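Local coordinates for protein 3-hydroxyisobutyryl-CoA hydrolase (Mycobacterium thermoresistibile, PDB 4HDT) that probably hydrolyses 3-hydroxyisobutyryl-CoA to 3-hydroxyisobutyrate and free CoA, and belongs to the crotonase-like family, at residues L97-Y108 with V121-V129; L156-G165 with A180-H188. All coordinates share one frame; numbering follows the deposited sequence. Where two conformers were deposited one is given.

Contact 1. Residues L97-Y108 with V121-V129. With ZN (zinc ion), chain B.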
ATOM      1  N   LEU A  97      10.798  -4.464  -6.691  1.00  9.54           N
ATOM      2  CA  LEU A  97      10.524  -3.167  -7.265  1.00  9.37           C
ATOM      3  C   LEU A  97      10.246  -2.140  -6.162  1.00  9.02           C
ATOM      4  O   LEU A  97      10.770  -1.017  -6.210  1.00  9.39           O
ATOM      5  CB  LEU A  97       9.330  -3.238  -8.232  1.00  9.29           C
ATOM      6  CG  LEU A  97       8.714  -1.892  -8.710  1.00  9.22           C
ATOM      7  CD1 LEU A  97       9.710  -1.075  -9.502  1.00  9.69           C
ATOM      8  CD2 LEU A  97       7.428  -2.114  -9.520  1.00  9.29           C
ATOM      9  N   ASN A  98       9.403  -2.516  -5.200  1.00  8.68           N
ATOM     10  CA  ASN A  98       9.085  -1.592  -4.057  1.00  8.26           C
ATOM     11  C   ASN A  98      10.368  -1.116  -3.363  1.00  8.48           C
ATOM     12  O   ASN A  98      10.564   0.082  -3.108  1.00  8.33           O
ATOM     13  CB  ASN A  98       8.137  -2.258  -3.024  1.00  8.17           C
ATOM     14  CG  ASN A  98       6.825  -2.776  -3.607  1.00  8.09           C
ATOM     15  OD1 ASN A  98       6.357  -3.867  -3.208  1.00  8.25           O
ATOM     16  ND2 ASN A  98       6.199  -2.014  -4.487  1.00  8.06           N
ATOM     17  N   ALA A  99      11.254  -2.057  -3.071  1.00  8.49           N
ATOM     18  CA  ALA A  99      12.552  -1.760  -2.449  1.00  8.83           C
ATOM     19  C   ALA A  99      13.420  -0.889  -3.307  1.00  9.12           C
ATOM     20  O   ALA A  99      14.061   0.064  -2.829  1.00  9.21           O
ATOM     21  CB  ALA A  99      13.248  -3.042  -2.079  1.00  9.13           C
ATOM     22  N   HIS A 100      13.458  -1.186  -4.601  1.00  9.31           N
ATOM     23  CA  HIS A 100      14.233  -0.352  -5.496  1.00  9.87           C
ATOM     24  C   HIS A 100      13.765   1.086  -5.590  1.00  9.74           C
ATOM     25  O   HIS A 100      14.557   1.997  -5.539  1.00 10.27           O
ATOM     26  CB  HIS A 100      14.329  -0.925  -6.893  1.00 10.25           C
ATOM     27  CG  HIS A 100      15.560  -0.440  -7.603  1.00 10.95           C
ATOM     28  ND1 HIS A 100      15.738  -0.574  -8.961  1.00 11.57           N
ATOM     29  CD2 HIS A 100      16.678   0.170  -7.134  1.00 11.42           C
ATOM     30  CE1 HIS A 100      16.922  -0.082  -9.293  1.00 12.15           C
ATOM     31  NE2 HIS A 100      17.510   0.369  -8.198  1.00 11.98           N
ATOM     32  N   ILE A 101      12.473   1.298  -5.642  1.00  9.56           N
ATOM     33  CA  ILE A 101      11.926   2.670  -5.571  1.00  9.35           C
ATOM     34  C   ILE A 101      12.355   3.339  -4.285  1.00  9.47           C
ATOM     35  O   ILE A 101      12.780   4.509  -4.293  1.00  9.39           O
ATOM     36  CB  ILE A 101      10.383   2.651  -5.685  1.00  8.94           C
ATOM     37  CG1 ILE A 101       9.937   2.059  -7.047  1.00  9.08           C
ATOM     38  CG2 ILE A 101       9.829   4.062  -5.510  1.00  8.83           C
ATOM     39  CD1 ILE A 101       8.486   1.556  -7.039  1.00  8.76           C
ATOM     40  N   GLY A 102      12.266   2.604  -3.184  1.00  9.56           N
ATOM     41  CA  GLY A 102      12.704   3.099  -1.882  1.00  9.82           C
ATOM     42  C   GLY A 102      14.158   3.557  -1.801  1.00 10.51           C
ATOM     43  O   GLY A 102      14.442   4.573  -1.095  1.00 11.28           O
ATOM     44  N   ARG A 103      15.084   2.828  -2.448  1.00 10.75           N
ATOM     45  CA  ARG A 103      16.511   3.163  -2.535  1.00 11.60           C
ATOM     46  C   ARG A 103      16.887   4.123  -3.635  1.00 11.73           C
ATOM     47  O   ARG A 103      18.042   4.533  -3.740  1.00 12.22           O
ATOM     48  CB  ARG A 103      17.292   1.872  -2.913  1.00 12.32           C
ATOM     49  CG  ARG A 103      17.308   0.879  -1.819  1.00 12.60           C
ATOM     50  CD  ARG A 103      18.342  -0.209  -2.102  1.00 13.14           C
ATOM     51  NE  ARG A 103      18.316  -0.806  -3.442  1.00 13.28           N
ATOM     52  CZ  ARG A 103      17.526  -1.831  -3.818  1.00 13.43           C
ATOM     53  NH1 ARG A 103      16.679  -2.414  -2.982  1.00 13.28           N
ATOM     54  NH2 ARG A 103      17.599  -2.285  -5.037  1.00 13.64           N
ATOM     55  N   TYR A 104      15.974   4.341  -4.577  1.00 11.43           N
ATOM     56  CA  TYR A 104      16.378   4.883  -5.882  1.00 11.96           C
ATOM     57  C   TYR A 104      17.200   6.197  -5.750  1.00 12.44           C
ATOM     58  O   TYR A 104      16.824   7.109  -5.009  1.00 12.16           O
ATOM     59  CB  TYR A 104      15.179   5.135  -6.768  1.00 11.72           C
ATOM     60  CG  TYR A 104      15.450   5.030  -8.282  1.00 12.15           C
ATOM     61  CD1 TYR A 104      15.924   3.855  -8.851  1.00 12.41           C
ATOM     62  CD2 TYR A 104      15.279   6.133  -9.115  1.00 12.30           C
ATOM     63  CE1 TYR A 104      16.190   3.759 -10.196  1.00 12.87           C
ATOM     64  CE2 TYR A 104      15.510   6.056 -10.467  1.00 12.96           C
ATOM     65  CZ  TYR A 104      15.965   4.858 -11.020  1.00 13.09           C
ATOM     66  OH  TYR A 104      16.226   4.764 -12.372  1.00 14.44           O
ATOM     67  N   PRO A 105      18.331   6.272  -6.440  1.00 13.32           N
ATOM     68  CA  PRO A 105      19.204   7.431  -6.244  1.00 14.22           C
ATOM     69  C   PRO A 105      18.689   8.734  -6.864  1.00 15.04           C
ATOM     70  O   PRO A 105      18.960   9.831  -6.301  1.00 17.10           O
ATOM     71  CB  PRO A 105      20.543   6.958  -6.832  1.00 14.76           C
ATOM     72  CG  PRO A 105      20.169   5.946  -7.857  1.00 14.55           C
ATOM     73  CD  PRO A 105      18.961   5.251  -7.292  1.00 13.76           C
ATOM     74  N   LYS A 106      17.859   8.655  -7.917  1.00 14.40           N
ATOM     75  CA  LYS A 106      17.350   9.836  -8.617  1.00 14.46           C
ATOM     76  C   LYS A 106      15.948  10.218  -8.073  1.00 13.80           C
ATOM     77  O   LYS A 106      15.254   9.380  -7.552  1.00 13.84           O
ATOM     78  CB  LYS A 106      17.285   9.544 -10.119  1.00 14.89           C
ATOM     79  CG  LYS A 106      18.676   9.342 -10.715  1.00 15.59           C
ATOM     80  CD  LYS A 106      18.604   8.908 -12.179  1.00 16.20           C
ATOM     81  CE  LYS A 106      19.988   8.949 -12.789  1.00 17.22           C
ATOM     82  NZ  LYS A 106      20.081   8.544 -14.232  1.00 17.79           N
ATOM     83  N   PRO A 107      15.553  11.486  -8.216  1.00 13.75           N
ATOM     84  CA  PRO A 107      14.179  11.883  -7.821  1.00 13.15           C
ATOM     85  C   PRO A 107      13.150  10.947  -8.480  1.00 12.75           C
ATOM     86  O   PRO A 107      13.241  10.675  -9.676  1.00 13.15           O
ATOM     87  CB  PRO A 107      14.056  13.289  -8.397  1.00 13.76           C
ATOM     88  CG  PRO A 107      15.459  13.813  -8.353  1.00 14.47           C
ATOM     89  CD  PRO A 107      16.286  12.624  -8.786  1.00 14.48           C
ATOM     90  N   TYR A 108      12.186  10.508  -7.683  1.00 12.17           N
ATOM     91  CA  TYR A 108      11.102   9.633  -8.129  1.00 11.90           C
ATOM     92  C   TYR A 108       9.847  10.323  -7.587  1.00 11.55           C
ATOM     93  O   TYR A 108       9.582  10.340  -6.370  1.00 11.10           O
ATOM     94  CB  TYR A 108      11.268   8.210  -7.577  1.00 11.64           C
ATOM     95  CG  TYR A 108      10.204   7.189  -7.958  1.00 11.28           C
ATOM     96  CD1 TYR A 108       8.970   7.174  -7.336  1.00 10.85           C
ATOM     97  CD2 TYR A 108      10.462   6.184  -8.895  1.00 11.75           C
ATOM     98  CE1 TYR A 108       8.004   6.220  -7.648  1.00 10.74           C
ATOM     99  CE2 TYR A 108       9.515   5.254  -9.220  1.00 11.39           C
ATOM    100  CZ  TYR A 108       8.293   5.241  -8.580  1.00 11.06           C
ATOM    101  OH  TYR A 108       7.330   4.290  -8.883  1.00 11.52           O
ATOM    102  N   VAL A 121      -0.227   1.931  -3.394  1.00  8.92           N
ATOM    103  CA  VAL A 121       0.652   2.432  -2.327  1.00  9.04           C
ATOM    104  C   VAL A 121       2.067   1.912  -2.521  1.00  8.84           C
ATOM    105  O   VAL A 121       3.048   2.659  -2.396  1.00  8.82           O
ATOM    106  CB  VAL A 121       0.119   2.066  -0.908  1.00  9.20           C
ATOM    107  CG1 VAL A 121       1.130   2.507   0.166  1.00  9.72           C
ATOM    108  CG2 VAL A 121      -1.229   2.737  -0.673  1.00  9.66           C
ATOM    109  N   GLY A 122       2.212   0.646  -2.874  1.00  8.53           N
ATOM    110  CA  GLY A 122       3.562   0.111  -3.098  1.00  8.54           C
ATOM    111  C   GLY A 122       4.380   0.797  -4.181  1.00  8.49           C
ATOM    112  O   GLY A 122       5.572   0.937  -4.031  1.00  8.73           O
ATOM    113  N   VAL A 123       3.757   1.198  -5.295  1.00  8.64           N
ATOM    114  CA  VAL A 123       4.498   1.886  -6.348  1.00  8.96           C
ATOM    115  C   VAL A 123       4.619   3.400  -6.125  1.00  8.97           C
ATOM    116  O   VAL A 123       5.544   4.020  -6.653  1.00  9.33           O
ATOM    117  CB  VAL A 123       3.964   1.575  -7.799  1.00  9.35           C
ATOM    118  CG1 VAL A 123       4.328   0.147  -8.211  1.00  9.83           C
ATOM    119  CG2 VAL A 123       2.490   1.823  -7.961  1.00  9.39           C
ATOM    120  N   GLY A 124       3.717   3.979  -5.314  1.00  8.62           N
ATOM    121  CA  GLY A 124       3.768   5.425  -5.080  1.00  8.61           C
ATOM    122  C   GLY A 124       4.456   5.882  -3.803  1.00  8.41           C
ATOM    123  O   GLY A 124       5.200   6.885  -3.808  1.00  9.16           O
ATOM    124  N   ALA A 125       4.225   5.159  -2.711  1.00  8.10           N
ATOM    125  CA  ALA A 125       4.500   5.731  -1.372  1.00  8.08           C
ATOM    126  C   ALA A 125       5.892   5.484  -0.864  1.00  8.16           C
ATOM    127  O   ALA A 125       6.235   5.946   0.215  1.00  8.19           O
ATOM    128  CB  ALA A 125       3.446   5.325  -0.371  1.00  8.03           C
ATOM    129  N   HIS A 126       6.690   4.739  -1.610  1.00  8.34           N
ATOM    130  CA  HIS A 126       8.123   4.640  -1.332  1.00  8.57           C
ATOM    131  C   HIS A 126       8.980   5.595  -2.166  1.00  9.14           C
ATOM    132  O   HIS A 126      10.241   5.569  -2.076  1.00  9.48           O
ATOM    133  CB  HIS A 126       8.608   3.199  -1.548  1.00  8.65           C
ATOM    134  CG  HIS A 126       7.862   2.197  -0.746  1.00  8.45           C
ATOM    135  ND1 HIS A 126       7.941   2.159   0.632  1.00  8.43           N
ATOM    136  CD2 HIS A 126       7.056   1.176  -1.103  1.00  8.40           C
ATOM    137  CE1 HIS A 126       7.203   1.164   1.084  1.00  8.25           C
ATOM    138  NE2 HIS A 126       6.645   0.560   0.040  1.00  8.34           N
ATOM    139  N   GLY A 127       8.351   6.436  -2.998  1.00  9.19           N
ATOM    140  CA  GLY A 127       9.066   7.474  -3.732  1.00  9.97           C
ATOM    141  C   GLY A 127       9.603   8.568  -2.849  1.00 10.39           C
ATOM    142  O   GLY A 127       9.358   8.575  -1.659  1.00 10.50           O
ATOM    143  N   ASN A 128      10.351   9.490  -3.436  1.00 11.23           N
ATOM    144  CA  ASN A 128      10.964  10.544  -2.664  1.00 12.10           C
ATOM    145  C   ASN A 128      10.378  11.900  -2.893  1.00 12.29           C
ATOM    146  O   ASN A 128      10.690  12.848  -2.157  1.00 13.22           O
ATOM    147  CB  ASN A 128      12.489  10.545  -2.873  1.00 13.30           C
ATOM    148  CG  ASN A 128      12.859  10.495  -4.335  1.00 14.01           C
ATOM    149  OD1 ASN A 128      12.573  11.435  -5.038  1.00 14.94           O
ATOM    150  ND2 ASN A 128      13.618   9.435  -4.785  1.00 15.27           N
ATOM    151  N   VAL A 129       9.501  11.988  -3.898  1.00 11.87           N
ATOM    152  CA  VAL A 129       8.670  13.177  -4.098  1.00 12.07           C
ATOM    153  C   VAL A 129       7.220  12.719  -4.302  1.00 11.37           C
ATOM    154  O   VAL A 129       6.731  12.541  -5.443  1.00 11.49           O
ATOM    155  CB  VAL A 129       9.112  14.061  -5.262  1.00 12.71           C
ATOM    156  CG1 VAL A 129       8.353  15.379  -5.259  1.00 13.47           C
ATOM    157  CG2 VAL A 129      10.597  14.358  -5.173  1.00 13.22           C
TER
HETATM  158 ZN    ZN B 400      19.500   0.893  -7.837  1.00 15.35          ZN

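Contact 2. Residues L156-G165 with A180-H188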
ATOM      1  N   LEU A 156       5.673   1.395   6.203  1.00  9.66           N
ATOM      2  CA  LEU A 156       5.045   2.708   6.292  1.00  9.65           C
ATOM      3  C   LEU A 156       4.063   2.808   7.468  1.00  9.33           C
ATOM      4  O   LEU A 156       4.095   3.779   8.236  1.00  9.11           O
ATOM      5  CB  LEU A 156       4.338   3.057   5.000  1.00  9.97           C
ATOM      6  CG  LEU A 156       5.252   3.219   3.787  1.00 10.56           C
ATOM      7  CD1 LEU A 156       4.411   3.153   2.523  1.00 11.02           C
ATOM      8  CD2 LEU A 156       6.099   4.478   3.890  1.00 11.28           C
ATOM      9  N   LEU A 157       3.262   1.780   7.666  1.00  9.12           N
ATOM     10  CA  LEU A 157       2.241   1.817   8.721  1.00  9.07           C
ATOM     11  C   LEU A 157       2.903   1.922  10.088  1.00  9.51           C
ATOM     12  O   LEU A 157       2.429   2.669  10.974  1.00  9.35           O
ATOM     13  CB  LEU A 157       1.320   0.607   8.643  1.00  9.33           C
ATOM     14  CG  LEU A 157       0.381   0.547   7.430  1.00  9.00           C
ATOM     15  CD1 LEU A 157      -0.053  -0.889   7.204  1.00  9.41           C
ATOM     16  CD2 LEU A 157      -0.832   1.488   7.618  1.00  9.10           C
ATOM     17  N   SER A 158       3.989   1.162  10.282  1.00  9.70           N
ATOM     18  CA  SER A 158       4.662   1.137  11.601  1.00 10.43           C
ATOM     19  C   SER A 158       5.341   2.468  11.920  1.00 11.07           C
ATOM     20  O   SER A 158       5.638   2.690  13.106  1.00 12.34           O
ATOM     21  CB  SER A 158       5.667  -0.019  11.744  1.00 10.71           C
ATOM     22  OG  SER A 158       6.744   0.085  10.825  1.00 10.61           O
ATOM     23  N   ARG A 159       5.555   3.324  10.914  1.00 10.89           N
ATOM     24  CA  ARG A 159       6.233   4.635  11.054  1.00 11.64           C
ATOM     25  C   ARG A 159       5.263   5.820  11.179  1.00 11.32           C
ATOM     26  O   ARG A 159       5.698   6.953  11.367  1.00 12.03           O
ATOM     27  CB  ARG A 159       7.231   4.823   9.908  1.00 12.31           C
ATOM     28  CG  ARG A 159       8.526   3.992  10.103  1.00 13.18           C
ATOM     29  CD  ARG A 159       9.425   3.932   8.879  1.00 14.03           C
ATOM     30  NE  ARG A 159      10.684   3.219   9.178  1.00 14.78           N
ATOM     31  CZ  ARG A 159      10.765   1.895   9.336  1.00 14.92           C
ATOM     32  NH1 ARG A 159       9.676   1.123   9.226  1.00 14.36           N
ATOM     33  NH2 ARG A 159      11.948   1.341   9.602  1.00 15.81           N
ATOM     34  N   ALA A 160       3.964   5.555  11.073  1.00 11.31           N
ATOM     35  CA  ALA A 160       2.948   6.608  11.176  1.00 10.91           C
ATOM     36  C   ALA A 160       2.908   7.089  12.636  1.00 11.48           C
ATOM     37  O   ALA A 160       3.285   6.328  13.551  1.00 12.12           O
ATOM     38  CB  ALA A 160       1.595   6.081  10.768  1.00 10.62           C
ATOM     39  N   PRO A 161       2.439   8.333  12.859  1.00 11.33           N
ATOM     40  CA  PRO A 161       2.362   8.826  14.231  1.00 12.04           C
ATOM     41  C   PRO A 161       1.449   7.996  15.115  1.00 12.26           C
ATOM     42  O   PRO A 161       0.384   7.532  14.661  1.00 12.24           O
ATOM     43  CB  PRO A 161       1.822  10.254  14.057  1.00 12.10           C
ATOM     44  CG  PRO A 161       2.065  10.648  12.641  1.00 12.00           C
ATOM     45  CD  PRO A 161       1.963   9.343  11.892  1.00 11.42           C
ATOM     46  N   GLY A 162       1.833   7.841  16.388  1.00 13.19           N
ATOM     47  CA  GLY A 162       0.908   7.230  17.334  1.00 13.18           C
ATOM     48  C   GLY A 162       0.534   5.828  16.909  1.00 12.92           C
ATOM     49  O   GLY A 162       1.385   5.055  16.478  1.00 13.20           O
ATOM     50  N   LYS A 163      -0.762   5.517  17.003  1.00 12.77           N
ATOM     51  CA  LYS A 163      -1.315   4.256  16.514  1.00 12.72           C
ATOM     52  C   LYS A 163      -2.117   4.464  15.235  1.00 11.47           C
ATOM     53  O   LYS A 163      -2.917   3.610  14.884  1.00 10.58           O
ATOM     54  CB  LYS A 163      -2.203   3.609  17.582  1.00 14.39           C
ATOM     55  CG  LYS A 163      -1.501   3.358  18.906  1.00 16.73           C
ATOM     56  CD  LYS A 163      -0.299   2.455  18.739  1.00 19.57           C
ATOM     57  CE  LYS A 163       0.433   2.238  20.047  1.00 22.81           C
ATOM     58  NZ  LYS A 163       1.742   1.613  19.769  1.00 26.26           N
ATOM     59  N   LEU A 164      -1.933   5.594  14.558  1.00 10.92           N
ATOM     60  CA  LEU A 164      -2.660   5.831  13.313  1.00 10.76           C
ATOM     61  C   LEU A 164      -2.465   4.709  12.286  1.00 10.10           C
ATOM     62  O   LEU A 164      -3.399   4.352  11.550  1.00  9.72           O
ATOM     63  CB  LEU A 164      -2.258   7.168  12.699  1.00 11.39           C
ATOM     64  CG  LEU A 164      -2.649   8.478  13.428  1.00 12.41           C
ATOM     65  CD1 LEU A 164      -2.271   9.668  12.581  1.00 12.74           C
ATOM     66  CD2 LEU A 164      -4.079   8.562  13.852  1.00 13.05           C
ATOM     67  N   GLY A 165      -1.255   4.166  12.242  1.00 10.04           N
ATOM     68  CA  GLY A 165      -0.975   3.045  11.329  1.00 10.09           C
ATOM     69  C   GLY A 165      -1.793   1.797  11.629  1.00 10.36           C
ATOM     70  O   GLY A 165      -2.295   1.100  10.698  1.00 10.40           O
ATOM     71  N   ALA A 180      -2.661  11.265   4.479  1.00 10.52           N
ATOM     72  CA  ALA A 180      -1.469  10.550   3.981  1.00 10.04           C
ATOM     73  C   ALA A 180      -0.190  11.289   4.320  1.00 10.11           C
ATOM     74  O   ALA A 180       0.830  10.649   4.670  1.00 10.19           O
ATOM     75  CB  ALA A 180      -1.582  10.320   2.477  1.00  9.97           C
ATOM     76  N   ILE A 181      -0.203  12.610   4.221  1.00 10.46           N
ATOM     77  CA  ILE A 181       0.987  13.396   4.581  1.00 10.81           C
ATOM     78  C   ILE A 181       1.241  13.255   6.090  1.00 11.11           C
ATOM     79  O   ILE A 181       2.384  13.031   6.529  1.00 10.71           O
ATOM     80  CB  ILE A 181       0.829  14.855   4.143  1.00 11.26           C
ATOM     81  CG1 ILE A 181       0.766  14.905   2.598  1.00 11.35           C
ATOM     82  CG2 ILE A 181       1.962  15.729   4.681  1.00 11.80           C
ATOM     83  CD1 ILE A 181       0.358  16.272   2.064  1.00 12.02           C
ATOM     84  N   VAL A 182       0.190  13.358   6.905  1.00 11.30           N
ATOM     85  CA  VAL A 182       0.357  13.179   8.356  1.00 11.71           C
ATOM     86  C   VAL A 182       0.948  11.780   8.700  1.00 11.54           C
ATOM     87  O   VAL A 182       1.799  11.652   9.576  1.00 11.41           O
ATOM     88  CB  VAL A 182      -1.014  13.433   9.071  1.00 12.27           C
ATOM     89  CG1 VAL A 182      -1.053  12.795  10.455  1.00 12.71           C
ATOM     90  CG2 VAL A 182      -1.313  14.920   9.083  1.00 12.96           C
ATOM     91  N   MET A 183       0.534  10.764   7.940  1.00 11.52           N
ATOM     92  CA  MET A 183       0.975   9.416   8.269  0.70 11.77           C
ATOM     93  C   MET A 183       2.330   9.051   7.668  1.00 11.04           C
ATOM     94  O   MET A 183       2.836   7.984   7.970  1.00 10.99           O
ATOM     95  CB  MET A 183      -0.089   8.378   7.938  0.70 12.81           C
ATOM     96  CG  MET A 183      -1.127   8.241   9.072  0.70 13.68           C
ATOM     97  SD  MET A 183      -1.994   6.663   8.914  0.70 16.67           S
ATOM     98  CE  MET A 183      -2.721   7.118   7.366  0.70 14.81           C
ATOM     99  N   GLY A 184       2.925   9.946   6.874  1.00 10.62           N
ATOM    100  CA  GLY A 184       4.237   9.661   6.305  1.00 10.07           C
ATOM    101  C   GLY A 184       4.184   8.854   5.042  1.00  9.65           C
ATOM    102  O   GLY A 184       5.191   8.310   4.611  1.00 10.02           O
ATOM    103  N   PHE A 185       3.001   8.834   4.417  1.00  9.04           N
ATOM    104  CA  PHE A 185       2.812   8.117   3.119  1.00  8.89           C
ATOM    105  C   PHE A 185       3.009   9.042   1.915  1.00  8.90           C
ATOM    106  O   PHE A 185       3.077   8.601   0.764  1.00  8.63           O
ATOM    107  CB  PHE A 185       1.406   7.504   3.030  1.00  8.65           C
ATOM    108  CG  PHE A 185       1.219   6.196   3.768  1.00  8.74           C
ATOM    109  CD1 PHE A 185       1.443   6.092   5.135  1.00  9.08           C
ATOM    110  CD2 PHE A 185       0.763   5.059   3.115  1.00  8.79           C
ATOM    111  CE1 PHE A 185       1.240   4.917   5.831  1.00  9.17           C
ATOM    112  CE2 PHE A 185       0.557   3.860   3.814  1.00  9.04           C
ATOM    113  CZ  PHE A 185       0.776   3.783   5.185  1.00  9.25           C
ATOM    114  N   ALA A 186       3.071  10.349   2.175  1.00  9.05           N
ATOM    115  CA  ALA A 186       3.262  11.342   1.115  1.00  9.40           C
ATOM    116  C   ALA A 186       3.889  12.600   1.705  1.00 10.07           C
ATOM    117  O   ALA A 186       3.917  12.753   2.926  1.00 10.45           O
ATOM    118  CB  ALA A 186       1.927  11.667   0.433  1.00  9.53           C
ATOM    119  N   ASP A 187       4.311  13.474   0.812  1.00 10.80           N
ATOM    120  CA  ASP A 187       5.125  14.655   1.129  1.00 11.89           C
ATOM    121  C   ASP A 187       4.414  16.002   0.792  1.00 12.49           C
ATOM    122  O   ASP A 187       4.593  16.986   1.519  1.00 12.85           O
ATOM    123  CB  ASP A 187       6.415  14.578   0.328  1.00 12.45           C
ATOM    124  CG  ASP A 187       7.216  13.290   0.588  1.00 12.60           C
ATOM    125  OD1 ASP A 187       7.559  13.042   1.796  1.00 12.83           O
ATOM    126  OD2 ASP A 187       7.522  12.581  -0.414  1.00 13.08           O
ATOM    127  N   HIS A 188       3.719  16.066  -0.348  1.00 12.95           N
ATOM    128  CA  HIS A 188       3.264  17.336  -0.928  1.00 13.97           C
ATOM    129  C   HIS A 188       1.808  17.190  -1.398  1.00 13.62           C
ATOM    130  O   HIS A 188       1.380  16.101  -1.775  1.00 12.74           O
ATOM    131  CB  HIS A 188       4.097  17.739  -2.126  1.00 15.46           C
ATOM    132  CG  HIS A 188       5.580  17.742  -1.863  1.00 17.03           C
ATOM    133  ND1 HIS A 188       6.176  18.690  -1.085  1.00 19.07           N
ATOM    134  CD2 HIS A 188       6.558  16.894  -2.258  1.00 17.73           C
ATOM    135  CE1 HIS A 188       7.478  18.442  -1.008  1.00 18.69           C
ATOM    136  NE2 HIS A 188       7.733  17.355  -1.711  1.00 18.83           N
TER
HETATM  137  O   HOH W   1       5.012   6.318   7.654  1.00 13.03           O

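Contact 1. Residues L97-Y108 with V121-V129
In this crotonase-like fold, the start of strand 108-112 and the end of helix 85-103 meet helix 119-124 and the turn that joins it to strand 129-132. Y108 and N128 carry most of the polar contact. N128 OD1 accepts from Y108 N at 2.8 Å, with an N-H...O angle of 168°. N128 ND2 donates to K106 O at 3.2 Å, with that oxygen close to the amide plane. The two bonds, one at each end of the amide, fix its rotation. CG of N128 sits between its own backbone N and carbonyl carbon (chi1 49°), turning the amide back to the 106-108 backbone. Y108 O accepts from N128 N and V129 N. The Y108 ring reaches the end of helix 119-124, where Y108 OH donates to V123 O at 2.9 Å. I101 CG2 lies over the centre of this ring, 3.5 Å above its plane, and meets G127 N at 3.8 Å. H126 CD2 lies 4.1 Å from N98 CB, while H126 NE2 bonds to V151 O. Away from this interface, H100 NE2 binds zinc with E49 and E351. The pairing of Y108 with V129 begins two neighbouring parallel strands of the crotonase-like core sheet.

Contact 2. Residues L156-G165 with A180-H188
L156 lies over one face of the F185 ring, and L157 meets the same ring at its edge. CB of L156 is 3.9 Å from the ring centroid and 23° off the normal, a CH-pi contact offset toward the rim. L157 brings CD2 to within 3.7 Å of F185 CZ, near the ring plane. Consecutive leucines of one helix end thus hold the ring from two directions. CG of F185 is anti to its carbonyl carbon (chi1 -80°), and from there the ring reaches across to helix 153-158.

In one conformer, the M183 chain bends at its last torsion (chi3 -64°) and brings M183 SD to 3.8 Å from L164 CB. A second conformer was deposited, so this detail is less certain. M183 CG touches the CB atoms of both A160 and L164. P161 lies beside the end of helix 177-183, with P161 CG 3.2 Å from V182 O. L164 CD1 meets V182 CG1 at 4.0 Å.

The end of helix 177-183 is a Schellman motif: F185 N bonds back to A180 O and G184 N to I181 O. G184 has positive phi there, and the chain then turns to present F185. In the other segment, a type II' turn from P161 to L164 leads into helix 164-171.

No direct hydrogen bond joins the two segments. One water donates to L156 O and to M183 O, at 2.8 Å each, and so bridges two backbone carbonyls. A160 CA adds a CA-H...O contact to M183 O. M138 touches F185, and I230 of helix 227-233 touches L164.

From the N terminus, the chain runs along helix 85-103 into strand 108-112. Contact 1 closes the loop that returns through strand 115-117 and helix 119-124 to strand 129-132. Contact 2 opens later and closes a loop that includes helix 164-171. The two are in series; neither nests in the other nor crosses it. Their centres lie about 16 Å apart, yet they touch. A125 and H126 of contact 1 pack on L156 of contact 2, and A125 also meets F185. R130 hydrogen-bonds to the backbone oxygens of A125 and G184 and forms a salt bridge with D187. Strand 129-132 lies between strands 108-112 and 188-189, so the sheet joins the ends of both contacts.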